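Local coordinates for HhaI Restriction Endonuclease (Haemophilus parahaemolyticus, PDB 6UKE) that cuts double-stranded DNA at the sequence GCGC as a type II restriction endonuclease, at a contact of chain A with DNA. Residues are numbered along the deposited sequence; one frame, centred on the assembly and turned at random.

Site 1: a contact of chain A with DNA. Residues 3, 7, 46, 48-49, 52. With nucleotides of chain B.
Lys48 and Glu46 converge on the phosphate of DC9, and they are the E-x-K half of the PD-(D/E)XK nuclease motif; the motif's first acid lies outside this group of residues. HhaI cuts before the last C of GCGC, so the DC9 phosphate is probably the scissile one. No base edge is read by these residues, whose contacts go to sugar and phosphate.

The ammonium NZ of Lys48 bridges two phosphates, hydrogen-bonded and salt-bridged to OP2 of DC9 at 2.9 Å and to OP2 of DA10 at 2.8 Å. A long, flexible lysine suits this task: its chain bends at chi2 (-70°), then runs straight to bring the tip between two successive phosphates of one strand. NZ also forms a looser salt bridge with Glu46 OE2. The carboxylate of Glu46 points at OP1 of DC9, but the modelled approach is impossibly short and its detail is doubtful; in this family such a carboxylate normally binds a divalent metal.

The DA10 phosphate is held mostly from the loop after Lys48. The backbone N-H of Met49 gives a nearly straight bond to OP1 (3.0 Å from N, 166° at H), while its side chain lies along the sugar, CB against C5'. Ser52 places OG 3.1 Å from the ester oxygen O5' of DA10 and 2.6 Å from the carbonyl O of Met49, above the carbonyl plane. OG donates toward both, so the proton is probably shared, with the shorter bond likely the stronger; it links the loop to strand 51-62. Glu7 reaches OP1 of DA10 through a water, 2.8 Å from its OE2, which lets an acid sit near a phosphate without direct contact.

Trp3 lays one indole face over the DC9 sugar, CE3 3.6 Å from C4' and the five-membered ring over C2', a CH-pi contact that suits a broad aromatic. The carboxyl carbon of Glu7 lies in plane at the ring's edge.

Site 2: a contact of chain A with DNA. Residues 30, 32, 55, 120. With nucleotides of chain B.
Tyr120 meets the phosphate that joins DC7 to DG8, donating a hydrogen bond from its phenol OH to OP1 of DG8 at 2.6 Å. The oxygen lies in the plane of the ring, off the edge formed by CE2 and CZ, with CE2 at 3.5 Å, so the phosphate is met tip first and not over the aromatic face. The same OH stands 3.3 Å from O3' of DC7, close to the ester link but not bonded to it. Tyrosine suits the place because a rigid ring carries one donor far from its helix, and a phenol OH, presumably protonated since it acts as donor, can grip the phosphate without bringing a positive charge.

The second phosphate oxygen is reached from another quarter. Gly55 brings CA to 3.5 Å from OP2 of DG8, and its backbone N is linked to OP2 through a water lying 3.0 Å from N and 2.7 Å from OP2. Its phi of 111° is readily reached by a residue without CB, and the bare backbone leaves the water and phosphate close by.

Thr32 lies beside OP1 with its backbone N and CB, each 3.6 Å from OP1 and neither bonded to it. OG1 is anti to the backbone N (chi1 163°) and turned away, leaving CG2 a little farther off than CB. Its CA also lies against C5' of DG8. Ser30, poorly ordered and with an incomplete side chain, has its carbonyl O near C4' of DC7 and adds a weak contact at most.

Base edges are not engaged here. Tyr120 comes from helix 110-123, with CG anti to the backbone N (chi1 173°) sending the ring out toward the DNA. Gly55 belongs to strand 51-62, and Thr32 to the loop leading to strand 35-37. Helix, strand and loop thus meet at the DG8 phosphate, while Ser30, in the same loop, lies by the DC7 sugar.

Site 1: a contact of chain A with DNA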
loop_
_atom_site.group_PDB
_atom_site.type_symbol
_atom_site.label_atom_id
_atom_site.label_comp_id
_atom_site.label_asym_id
_atom_site.label_seq_id
_atom_site.Cartn_x
_atom_site.Cartn_y
_atom_site.Cartn_z
ATOM N N TRP A 3 3.897 8.186 7.424
ATOM C CA TRP A 3 4.652 7.439 6.423
ATOM C C TRP A 3 5.111 8.326 5.272
ATOM O O TRP A 3 6.112 8.010 4.622
ATOM C CB TRP A 3 3.832 6.249 5.905
ATOM C CG TRP A 3 2.596 6.598 5.126
ATOM C CD1 TRP A 3 1.315 6.617 5.597
ATOM C CD2 TRP A 3 2.516 6.933 3.730
ATOM N NE1 TRP A 3 0.443 6.963 4.592
ATOM C CE2 TRP A 3 1.155 7.165 3.436
ATOM C CE3 TRP A 3 3.461 7.065 2.705
ATOM C CZ2 TRP A 3 0.716 7.519 2.157
ATOM C CZ3 TRP A 3 3.022 7.417 1.433
ATOM C CH2 TRP A 3 1.663 7.639 1.172
ATOM N N GLU A 7 8.987 8.660 4.188
ATOM C CA GLU A 7 9.562 8.453 2.866
ATOM C C GLU A 7 10.466 9.620 2.467
ATOM O O GLU A 7 11.523 9.409 1.867
ATOM C CB GLU A 7 8.449 8.218 1.846
ATOM C CG GLU A 7 7.721 6.896 2.116
ATOM C CD GLU A 7 6.664 6.544 1.086
ATOM O OE1 GLU A 7 6.322 7.420 0.259
ATOM O OE2 GLU A 7 6.175 5.384 1.115
ATOM N N GLU A 46 12.195 0.500 -2.192
ATOM C CA GLU A 46 10.908 0.505 -1.445
ATOM C C GLU A 46 11.157 0.909 0.013
ATOM O O GLU A 46 11.891 0.182 0.711
ATOM C CB GLU A 46 10.239 -0.868 -1.527
ATOM C CG GLU A 46 8.898 -0.929 -0.818
ATOM C CD GLU A 46 7.838 -0.005 -1.393
ATOM O OE1 GLU A 46 7.759 0.104 -2.633
ATOM O OE2 GLU A 46 7.093 0.605 -0.599
ATOM N N LYS A 48 9.917 1.377 3.858
ATOM C CA LYS A 48 8.919 0.774 4.731
ATOM C C LYS A 48 9.134 1.258 6.155
ATOM O O LYS A 48 10.258 1.214 6.668
ATOM C CB LYS A 48 8.991 -0.764 4.688
ATOM C CG LYS A 48 8.467 -1.374 3.393
ATOM C CD LYS A 48 6.963 -1.211 3.312
ATOM C CE LYS A 48 6.449 -1.430 1.899
ATOM N NZ LYS A 48 4.994 -1.105 1.846
ATOM N N MET A 49 8.059 1.695 6.808
ATOM C CA MET A 49 8.141 1.936 8.238
ATOM C C MET A 49 8.278 0.610 8.989
ATOM O O MET A 49 7.998 -0.457 8.436
ATOM C CB MET A 49 6.911 2.711 8.713
ATOM C CG MET A 49 6.812 4.083 8.073
ATOM S SD MET A 49 5.695 5.174 8.955
ATOM C CE MET A 49 6.694 5.573 10.399
ATOM N N SER A 52 4.394 -2.079 8.725
ATOM C CA SER A 52 3.897 -1.716 7.406
ATOM C C SER A 52 3.120 -2.886 6.827
ATOM O O SER A 52 3.122 -3.995 7.373
ATOM C CB SER A 52 5.047 -1.353 6.462
ATOM O OG SER A 52 5.819 -0.273 6.963
ATOM P P DC B 9 3.826 1.248 -0.684
ATOM O OP1 DC B 9 5.173 1.815 -0.865
ATOM O OP2 DC B 9 3.627 -0.205 -0.550
ATOM O "O5'" DC B 9 3.148 1.880 0.618
ATOM C "C5'" DC B 9 3.298 3.262 0.867
ATOM C "C4'" DC B 9 2.379 3.727 1.971
ATOM O "O4'" DC B 9 0.996 3.630 1.542
ATOM C "C3'" DC B 9 2.403 2.898 3.236
ATOM O "O3'" DC B 9 3.559 3.188 4.008
ATOM C "C2'" DC B 9 1.126 3.401 3.895
ATOM C "C1'" DC B 9 0.182 3.451 2.687
ATOM N N1 DC B 9 -0.627 2.196 2.543
ATOM C C2 DC B 9 -1.853 2.127 3.187
ATOM O O2 DC B 9 -2.247 3.109 3.830
ATOM N N3 DC B 9 -2.587 0.996 3.094
ATOM C C4 DC B 9 -2.138 -0.043 2.396
ATOM N N4 DC B 9 -2.915 -1.135 2.348
ATOM C C5 DC B 9 -0.875 -0.014 1.739
ATOM C C6 DC B 9 -0.152 1.128 1.829
ATOM P P DA B 10 4.411 1.990 4.670
ATOM O OP1 DA B 10 5.667 2.602 5.169
ATOM O OP2 DA B 10 4.456 0.857 3.700
ATOM O "O5'" DA B 10 3.479 1.477 5.866
ATOM C "C5'" DA B 10 3.503 2.130 7.120
ATOM C "C4'" DA B 10 2.251 2.967 7.309
ATOM O "O4'" DA B 10 1.075 2.126 7.203
ATOM C "C3'" DA B 10 2.141 3.678 8.647
ATOM O "O3'" DA B 10 1.548 4.937 8.417
ATOM C "C2'" DA B 10 1.233 2.743 9.456
ATOM C "C1'" DA B 10 0.303 2.203 8.379
ATOM N N9 DA B 10 -0.210 0.860 8.650
ATOM C C8 DA B 10 0.516 -0.226 9.070
ATOM N N7 DA B 10 -0.199 -1.319 9.200
ATOM C C5 DA B 10 -1.476 -0.931 8.836
ATOM C C6 DA B 10 -2.697 -1.636 8.762
ATOM N N6 DA B 10 -2.815 -2.937 9.083
ATOM N N1 DA B 10 -3.788 -0.952 8.359
ATOM C C2 DA B 10 -3.668 0.347 8.046
ATOM N N3 DA B 10 -2.579 1.117 8.079
ATOM C C4 DA B 10 -1.504 0.408 8.485
HETATM O O HOH W 1 6.934 4.323 3.580
#

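Site 2: a contact of chain A with DNA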
loop_
_atom_site.group_PDB
_atom_site.type_symbol
_atom_site.label_atom_id
_atom_site.label_comp_id
_atom_site.label_asym_id
_atom_site.label_seq_id
_atom_site.Cartn_x
_atom_site.Cartn_y
_atom_site.Cartn_z
ATOM N N SER A 30 0.469 1.917 -11.059
ATOM C CA SER A 30 -0.510 1.160 -10.289
ATOM C C SER A 30 0.139 0.119 -9.385
ATOM O O SER A 30 -0.547 -0.449 -8.528
ATOM C CB SER A 30 -1.508 0.483 -11.234
ATOM N N THR A 32 4.032 -0.884 -7.111
ATOM C CA THR A 32 4.993 -0.202 -6.253
ATOM C C THR A 32 6.038 0.521 -7.098
ATOM O O THR A 32 6.782 -0.107 -7.860
ATOM C CB THR A 32 5.651 -1.201 -5.302
ATOM O OG1 THR A 32 6.842 -0.634 -4.747
ATOM C CG2 THR A 32 5.990 -2.498 -6.017
ATOM N N GLY A 55 2.175 -5.698 0.131
ATOM C CA GLY A 55 1.658 -6.324 -1.068
ATOM C C GLY A 55 0.330 -7.019 -0.814
ATOM O O GLY A 55 -0.052 -7.309 0.321
ATOM N N TYR A 120 7.239 -10.732 -5.950
ATOM C CA TYR A 120 6.481 -9.563 -6.363
ATOM C C TYR A 120 7.381 -8.340 -6.502
ATOM O O TYR A 120 7.352 -7.649 -7.530
ATOM C CB TYR A 120 5.363 -9.298 -5.358
ATOM C CG TYR A 120 4.630 -8.001 -5.609
ATOM C CD1 TYR A 120 3.799 -7.861 -6.711
ATOM C CD2 TYR A 120 4.764 -6.921 -4.740
ATOM C CE1 TYR A 120 3.123 -6.680 -6.954
ATOM C CE2 TYR A 120 4.096 -5.728 -4.971
ATOM C CZ TYR A 120 3.271 -5.617 -6.081
ATOM O OH TYR A 120 2.591 -4.441 -6.330
ATOM P P DC B 7 -4.082 -6.103 -6.681
ATOM O OP1 DC B 7 -3.169 -6.882 -7.547
ATOM O OP2 DC B 7 -4.744 -6.770 -5.535
ATOM O "O5'" DC B 7 -3.257 -4.855 -6.155
ATOM C "C5'" DC B 7 -2.490 -4.109 -7.089
ATOM C "C4'" DC B 7 -1.862 -2.904 -6.428
ATOM O "O4'" DC B 7 -2.885 -1.922 -6.130
ATOM C "C3'" DC B 7 -1.126 -3.187 -5.114
ATOM O "O3'" DC B 7 0.148 -2.535 -5.151
ATOM C "C2'" DC B 7 -2.049 -2.582 -4.057
ATOM C "C1'" DC B 7 -2.680 -1.433 -4.833
ATOM N N1 DC B 7 -3.970 -1.015 -4.275
ATOM C C2 DC B 7 -4.199 0.332 -3.989
ATOM O O2 DC B 7 -3.318 1.179 -4.260
ATOM N N3 DC B 7 -5.393 0.686 -3.443
ATOM C C4 DC B 7 -6.318 -0.241 -3.183
ATOM N N4 DC B 7 -7.479 0.163 -2.637
ATOM C C5 DC B 7 -6.095 -1.614 -3.457
ATOM C C6 DC B 7 -4.921 -1.956 -3.999
ATOM P P DG B 8 1.131 -2.551 -3.882
ATOM O OP1 DG B 8 2.494 -2.677 -4.449
ATOM O OP2 DG B 8 0.632 -3.478 -2.846
ATOM O "O5'" DG B 8 1.047 -1.060 -3.321
ATOM C "C5'" DG B 8 1.551 0.005 -4.115
ATOM C "C4'" DG B 8 1.232 1.335 -3.473
ATOM O "O4'" DG B 8 -0.192 1.544 -3.495
ATOM C "C3'" DG B 8 1.605 1.435 -2.008
ATOM O "O3'" DG B 8 2.946 1.819 -1.895
ATOM C "C2'" DG B 8 0.669 2.528 -1.501
ATOM C "C1'" DG B 8 -0.585 2.259 -2.324
ATOM N N9 DG B 8 -1.618 1.474 -1.672
ATOM C C8 DG B 8 -1.820 0.113 -1.778
ATOM N N7 DG B 8 -2.880 -0.303 -1.147
ATOM C C5 DG B 8 -3.430 0.860 -0.614
ATOM C C6 DG B 8 -4.599 1.048 0.152
ATOM O O6 DG B 8 -5.414 0.200 0.536
ATOM N N1 DG B 8 -4.789 2.391 0.475
ATOM C C2 DG B 8 -3.953 3.413 0.101
ATOM N N2 DG B 8 -4.295 4.647 0.505
ATOM N N3 DG B 8 -2.862 3.248 -0.627
ATOM C C4 DG B 8 -2.668 1.956 -0.949
HETATM O O HOH W 2 0.295 -3.329 -0.156
#

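The C-alpha centres of site 1 and site 2 lie about 13 Å apart, and the two contacts follow one another along a single DNA strand. Site 2 deals with DC7 and DG8, site 1 with DC9 and DA10, so the probable scissile phosphate has protein contacts on both flanks. Strand 51-62 is common to both, contributing Ser52 to site 1 and Gly55 to site 2; the loop of site 2 runs on into strand 35-37, and strand 43-47 carries Glu46 of site 1. Clamping both flanks probably fixes the strand's register against the catalytic residues, while direct reading of the bases presumably falls to other residues.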